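Local coordinates for protein alcohol dehydrogenase (Thermus thermophilus, PDB 2EIH) that probably acts as a zinc-containing, NAD(P)-dependent oxidoreductase of the alcohol dehydrogenase family and binds a zinc ion through four cysteines, at residues R2-R7 against L317-A322; L42-R47 against E324-L329. One frame throughout, in Å; residues are numbered along the deposited sequence.

Interaction 1. Residues R2-R7 against L317-A322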
loop_
_atom_site.group_PDB
_atom_site.type_symbol
_atom_site.label_atom_id
_atom_site.label_comp_id
_atom_site.label_asym_id
_atom_site.label_seq_id
_atom_site.Cartn_x
_atom_site.Cartn_y
_atom_site.Cartn_z
ATOM N N ARG A 2 47.687 -3.537 7.447
ATOM C CA ARG A 2 47.705 -4.030 6.083
ATOM C C ARG A 2 46.426 -3.556 5.400
ATOM O O ARG A 2 45.361 -3.464 6.028
ATOM C CB ARG A 2 47.778 -5.558 6.031
ATOM C CG ARG A 2 49.170 -6.140 6.245
ATOM C CD ARG A 2 49.155 -7.659 6.144
ATOM N NE ARG A 2 49.134 -8.176 4.774
ATOM C CZ ARG A 2 50.168 -8.120 3.934
ATOM N NH1 ARG A 2 51.316 -7.560 4.314
ATOM N NH2 ARG A 2 50.065 -8.648 2.717
ATOM N N ALA A 3 46.545 -3.234 4.116
ATOM C CA ALA A 3 45.414 -2.782 3.330
ATOM C C ALA A 3 45.777 -2.855 1.864
ATOM O O ALA A 3 46.950 -2.825 1.491
ATOM C CB ALA A 3 45.047 -1.354 3.703
ATOM N N VAL A 4 44.757 -3.002 1.038
ATOM C CA VAL A 4 44.943 -3.025 -0.396
ATOM C C VAL A 4 44.470 -1.658 -0.842
ATOM O O VAL A 4 43.278 -1.363 -0.816
ATOM C CB VAL A 4 44.090 -4.096 -1.069
ATOM C CG1 VAL A 4 44.050 -3.852 -2.568
ATOM C CG2 VAL A 4 44.657 -5.464 -0.763
ATOM N N VAL A 5 45.425 -0.821 -1.219
ATOM C CA VAL A 5 45.132 0.524 -1.668
ATOM C C VAL A 5 45.010 0.557 -3.179
ATOM O O VAL A 5 45.411 -0.377 -3.880
ATOM C CB VAL A 5 46.227 1.525 -1.232
ATOM C CG1 VAL A 5 46.140 1.772 0.269
ATOM C CG2 VAL A 5 47.604 0.985 -1.598
ATOM N N MET A 6 44.459 1.663 -3.660
ATOM C CA MET A 6 44.227 1.897 -5.072
ATOM C C MET A 6 45.127 3.050 -5.492
ATOM O O MET A 6 44.714 4.210 -5.447
ATOM C CB MET A 6 42.772 2.286 -5.248
ATOM C CG MET A 6 42.218 2.112 -6.617
ATOM S SD MET A 6 40.512 2.572 -6.491
ATOM C CE MET A 6 40.405 3.731 -7.819
ATOM N N ARG A 7 46.357 2.724 -5.881
ATOM C CA ARG A 7 47.330 3.726 -6.307
ATOM C C ARG A 7 46.798 4.636 -7.404
ATOM O O ARG A 7 46.966 5.854 -7.350
ATOM C CB ARG A 7 48.616 3.048 -6.800
ATOM C CG ARG A 7 49.494 2.474 -5.688
ATOM C CD ARG A 7 49.828 3.535 -4.640
ATOM N NE ARG A 7 50.538 2.972 -3.497
ATOM C CZ ARG A 7 50.695 3.594 -2.332
ATOM N NH1 ARG A 7 50.191 4.809 -2.148
ATOM N NH2 ARG A 7 51.356 2.997 -1.346
ATOM N N LEU A 317 39.924 -15.760 -1.186
ATOM C CA LEU A 317 41.279 -15.380 -1.562
ATOM C C LEU A 317 41.898 -14.577 -0.429
ATOM O O LEU A 317 41.197 -13.919 0.340
ATOM C CB LEU A 317 41.289 -14.490 -2.824
ATOM C CG LEU A 317 41.020 -14.989 -4.250
ATOM C CD1 LEU A 317 42.051 -16.049 -4.645
ATOM C CD2 LEU A 317 39.624 -15.559 -4.335
ATOM N N PRO A 318 43.226 -14.645 -0.286
ATOM C CA PRO A 318 43.835 -13.856 0.782
ATOM C C PRO A 318 43.719 -12.377 0.400
ATOM O O PRO A 318 43.691 -12.037 -0.782
ATOM C CB PRO A 318 45.284 -14.351 0.796
ATOM C CG PRO A 318 45.489 -14.842 -0.612
ATOM C CD PRO A 318 44.207 -15.562 -0.888
ATOM N N LEU A 319 43.665 -11.505 1.398
ATOM C CA LEU A 319 43.539 -10.073 1.160
ATOM C C LEU A 319 44.513 -9.519 0.122
ATOM O O LEU A 319 44.128 -8.709 -0.726
ATOM C CB LEU A 319 43.699 -9.301 2.476
ATOM C CG LEU A 319 43.509 -7.773 2.508
ATOM C CD1 LEU A 319 44.799 -7.070 2.174
ATOM C CD2 LEU A 319 42.394 -7.368 1.554
ATOM N N GLU A 320 45.764 -9.964 0.190
ATOM C CA GLU A 320 46.799 -9.504 -0.727
ATOM C C GLU A 320 46.568 -9.915 -2.167
ATOM O O GLU A 320 47.345 -9.559 -3.042
ATOM C CB GLU A 320 48.177 -10.007 -0.269
ATOM C CG GLU A 320 48.251 -11.508 -0.034
ATOM C CD GLU A 320 48.029 -11.887 1.423
ATOM O OE1 GLU A 320 47.214 -11.223 2.097
ATOM O OE2 GLU A 320 48.659 -12.860 1.885
ATOM N N ALA A 321 45.498 -10.658 -2.416
ATOM C CA ALA A 321 45.209 -11.110 -3.768
ATOM C C ALA A 321 43.939 -10.471 -4.332
ATOM O O ALA A 321 43.278 -11.053 -5.194
ATOM C CB ALA A 321 45.088 -12.626 -3.790
ATOM N N ALA A 322 43.608 -9.274 -3.849
ATOM C CA ALA A 322 42.422 -8.563 -4.317
ATOM C C ALA A 322 42.390 -8.431 -5.840
ATOM O O ALA A 322 41.329 -8.496 -6.458
ATOM C CB ALA A 322 42.353 -7.188 -3.671
#
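Val4, midway along strand 2-6, meets Leu319 and Ala322 where the chain leaves strand 313-318 through a short 3-10 turn and enters helix 322-330; the backbones come nearest at Val4 and Glu320, their CA atoms 6.7 Å apart. Ala321 occupies the N-cap position of that helix, and in this contact strand 2-6 meets the strand-to-helix junction. The contact lies in the GroES-like domain of the medium-chain alcohol dehydrogenase fold, which the C-terminal part of the chain rejoins after the Rossmann domain. The turn is held by its own backbone: Ala321 N donates to Pro318 O, and Ala322 N to Leu319 O.

Val4 carries the apolar part, its CB directed toward the turn and its two methyls spread over different partners. With CG1 anti to the backbone N (chi1 166°), CG1 meets Ala322 CB at 3.9 Å. CG2 touches both Leu319 O, at 3.3 Å, and the tip of the Leu319 side chain. Leu319 extends past Val4 in the opposite direction and brings both methyls against CG2. Leu340 of strand 337-341 also packs on Leu319 and Ala322, and Leu15 of strand 15-19 on Val4, so this apolar cluster is buried.

The exposed margin belongs to Arg2 and Glu320. The Arg2 chain bends at chi3 (79°), and its guanidinium plane stands 78° from the Glu320 carboxylate. Arg2 NH2 and Glu320 OE1 form a long salt bridge of 3.9 Å, probably a modest electrostatic attraction. Glu320 CB lies at the guanidinium edge, in its plane, 3.8 Å from Arg2 NH2.

Interaction 2. Residues L42-R47 against E324-L329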
loop_
_atom_site.group_PDB
_atom_site.type_symbol
_atom_site.label_atom_id
_atom_site.label_comp_id
_atom_site.label_asym_id
_atom_site.label_seq_id
_atom_site.Cartn_x
_atom_site.Cartn_y
_atom_site.Cartn_z
ATOM N N LEU A 42 30.758 -3.067 -7.684
ATOM C CA LEU A 42 30.947 -1.658 -7.392
ATOM C C LEU A 42 32.436 -1.356 -7.183
ATOM O O LEU A 42 32.933 -0.313 -7.623
ATOM C CB LEU A 42 30.154 -1.284 -6.137
ATOM C CG LEU A 42 30.295 0.141 -5.603
ATOM C CD1 LEU A 42 30.085 1.154 -6.727
ATOM C CD2 LEU A 42 29.289 0.344 -4.490
ATOM N N ASP A 43 33.148 -2.260 -6.510
ATOM C CA ASP A 43 34.569 -2.046 -6.278
ATOM C C ASP A 43 35.280 -1.954 -7.630
ATOM O O ASP A 43 36.275 -1.248 -7.756
ATOM C CB ASP A 43 35.203 -3.197 -5.480
ATOM C CG ASP A 43 34.397 -3.604 -4.253
ATOM O OD1 ASP A 43 33.495 -2.858 -3.828
ATOM O OD2 ASP A 43 34.679 -4.691 -3.709
ATOM N N VAL A 44 34.771 -2.666 -8.635
ATOM C CA VAL A 44 35.393 -2.655 -9.957
ATOM C C VAL A 44 35.181 -1.324 -10.671
ATOM O O VAL A 44 36.107 -0.795 -11.291
ATOM C CB VAL A 44 34.865 -3.815 -10.837
ATOM C CG1 VAL A 44 35.445 -3.723 -12.239
ATOM C CG2 VAL A 44 35.249 -5.147 -10.206
ATOM N N TRP A 45 33.970 -0.782 -10.582
ATOM C CA TRP A 45 33.682 0.493 -11.218
ATOM C C TRP A 45 34.567 1.584 -10.608
ATOM O O TRP A 45 35.060 2.466 -11.319
ATOM C CB TRP A 45 32.195 0.846 -11.065
ATOM C CG TRP A 45 31.291 -0.182 -11.675
ATOM C CD1 TRP A 45 31.576 -0.983 -12.744
ATOM C CD2 TRP A 45 29.978 -0.551 -11.234
ATOM N NE1 TRP A 45 30.529 -1.835 -12.993
ATOM C CE2 TRP A 45 29.533 -1.594 -12.082
ATOM C CE3 TRP A 45 29.132 -0.106 -10.208
ATOM C CZ2 TRP A 45 28.278 -2.206 -11.929
ATOM C CZ3 TRP A 45 27.879 -0.717 -10.057
ATOM C CH2 TRP A 45 27.469 -1.754 -10.915
ATOM N N VAL A 46 34.790 1.515 -9.298
ATOM C CA VAL A 46 35.629 2.508 -8.650
ATOM C C VAL A 46 37.069 2.312 -9.101
ATOM O O VAL A 46 37.784 3.285 -9.333
ATOM C CB VAL A 46 35.550 2.410 -7.117
ATOM C CG1 VAL A 46 36.522 3.395 -6.483
ATOM C CG2 VAL A 46 34.130 2.722 -6.661
ATOM N N ARG A 47 37.492 1.059 -9.245
ATOM C CA ARG A 47 38.854 0.780 -9.683
ATOM C C ARG A 47 39.109 1.293 -11.097
ATOM O O ARG A 47 40.126 1.932 -11.357
ATOM C CB ARG A 47 39.152 -0.723 -9.624
ATOM C CG ARG A 47 40.435 -1.094 -10.369
ATOM C CD ARG A 47 40.815 -2.556 -10.258
ATOM N NE ARG A 47 39.822 -3.499 -10.773
ATOM C CZ ARG A 47 39.552 -3.722 -12.056
ATOM N NH1 ARG A 47 38.628 -4.618 -12.377
ATOM N NH2 ARG A 47 40.186 -3.059 -13.012
ATOM N N GLU A 324 43.612 -10.497 -8.208
ATOM C CA GLU A 324 43.140 -11.754 -8.782
ATOM C C GLU A 324 41.652 -11.904 -8.521
ATOM O O GLU A 324 40.937 -12.509 -9.315
ATOM C CB GLU A 324 43.880 -12.935 -8.157
ATOM C CG GLU A 324 43.284 -14.279 -8.544
ATOM C CD GLU A 324 43.529 -14.637 -9.997
ATOM O OE1 GLU A 324 43.715 -13.718 -10.827
ATOM O OE2 GLU A 324 43.517 -15.843 -10.321
ATOM N N GLY A 325 41.199 -11.362 -7.392
ATOM C CA GLY A 325 39.796 -11.438 -7.050
ATOM C C GLY A 325 38.951 -10.603 -7.993
ATOM O O GLY A 325 37.836 -10.990 -8.342
ATOM N N HIS A 326 39.469 -9.452 -8.418
ATOM C CA HIS A 326 38.700 -8.609 -9.330
ATOM C C HIS A 326 38.613 -9.239 -10.712
ATOM O O HIS A 326 37.681 -8.964 -11.465
ATOM C CB HIS A 326 39.310 -7.210 -9.455
ATOM C CG HIS A 326 38.820 -6.240 -8.417
ATOM N ND1 HIS A 326 38.571 -4.914 -8.715
ATOM C CD2 HIS A 326 38.578 -6.390 -7.106
ATOM C CE1 HIS A 326 38.195 -4.292 -7.613
ATOM N NE2 HIS A 326 38.187 -5.155 -6.617
ATOM N N ARG A 327 39.589 -10.078 -11.048
ATOM C CA ARG A 327 39.585 -10.752 -12.341
ATOM C C ARG A 327 38.446 -11.773 -12.338
ATOM O O ARG A 327 37.593 -11.781 -13.228
ATOM C CB ARG A 327 40.924 -11.451 -12.570
ATOM C CG ARG A 327 41.008 -12.196 -13.880
ATOM C CD ARG A 327 42.327 -12.928 -14.021
ATOM N NE ARG A 327 42.081 -14.316 -14.389
ATOM C CZ ARG A 327 41.687 -15.254 -13.535
ATOM N NH1 ARG A 327 41.506 -14.953 -12.256
ATOM N NH2 ARG A 327 41.451 -16.487 -13.961
ATOM N N LEU A 328 38.439 -12.626 -11.317
ATOM C CA LEU A 328 37.410 -13.644 -11.160
ATOM C C LEU A 328 36.007 -13.081 -11.251
ATOM O O LEU A 328 35.109 -13.699 -11.821
ATOM C CB LEU A 328 37.548 -14.333 -9.808
ATOM C CG LEU A 328 38.644 -15.369 -9.649
ATOM C CD1 LEU A 328 38.733 -15.769 -8.194
ATOM C CD2 LEU A 328 38.343 -16.570 -10.527
ATOM N N LEU A 329 35.818 -11.908 -10.667
ATOM C CA LEU A 329 34.514 -11.267 -10.653
ATOM C C LEU A 329 34.145 -10.643 -11.985
ATOM O O LEU A 329 32.997 -10.714 -12.414
ATOM C CB LEU A 329 34.474 -10.201 -9.563
ATOM C CG LEU A 329 33.097 -9.595 -9.324
ATOM C CD1 LEU A 329 32.095 -10.690 -8.973
ATOM C CD2 LEU A 329 33.199 -8.581 -8.198
#
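His326 ND1 accepts a hydrogen bond from Arg47 NE at 2.8 Å, nearly straight with an N-H...N angle of 171°. The bond leaves the guanidinium within its plane but reaches the imidazole 23° out of the ring plane, and the two planes are steeply inclined to each other. Arg47 starts out extended, then bends at chi3, which brings NE, the donor, to the edge of the ring. Here the axes of segments 42-47 and 324-329 cross at -113° and pass within 10.6 Å.

His326 reaches across to the other helix. Val44 CG2 approaches its ring obliquely, 3.6 Å from His326 ND1, while Asp43 O lies at the ring edge near CE1 and Asp43 CB packs 3.7 Å from His326 NE2. Farther along, Val44 CG2 just meets Leu329 CD2.

Tyr121 OH, from outside both helices, hydrogen-bonds to both His326 NE2 and Asp43 OD2. Arg47 also has outside partners, Glu330 through NH1 and Gly10 O through NH2. An alanine at Arg47 would probably leave His326 ND1 without its donor and Glu330 without its charged mate, the imidazole still held at NE2 by Tyr121 but less firmly fixed at ND1.

Because ND1 accepts from Arg47, the imidazole is probably neutral, with its proton on NE2; the nearby guanidinium charge would be expected to favour that state.

Interactions 1 and 2 have their centres 12 Å apart, on the same side of the chain's centre. Their segments alternate in sequence: 2-7, 42-47, 317-322, 324-329. Strand 313-318 leads directly into helix 322-330, so one strand-turn-helix unit near the C-terminus meets two N-terminal elements, strand 2-6 at its turn and helix 41-48 farther along. Leu317 and Leu328 pack together within this unit, and Met6 reaches the backbone of helix 41-48, joining the contacts on both sides. The parallel six-stranded Rossmann sheet intervenes in sequence. Together the contacts pack N-terminal and C-terminal parts of the chain against each other within the GroES-like domain, away from the cysteine-bound zinc.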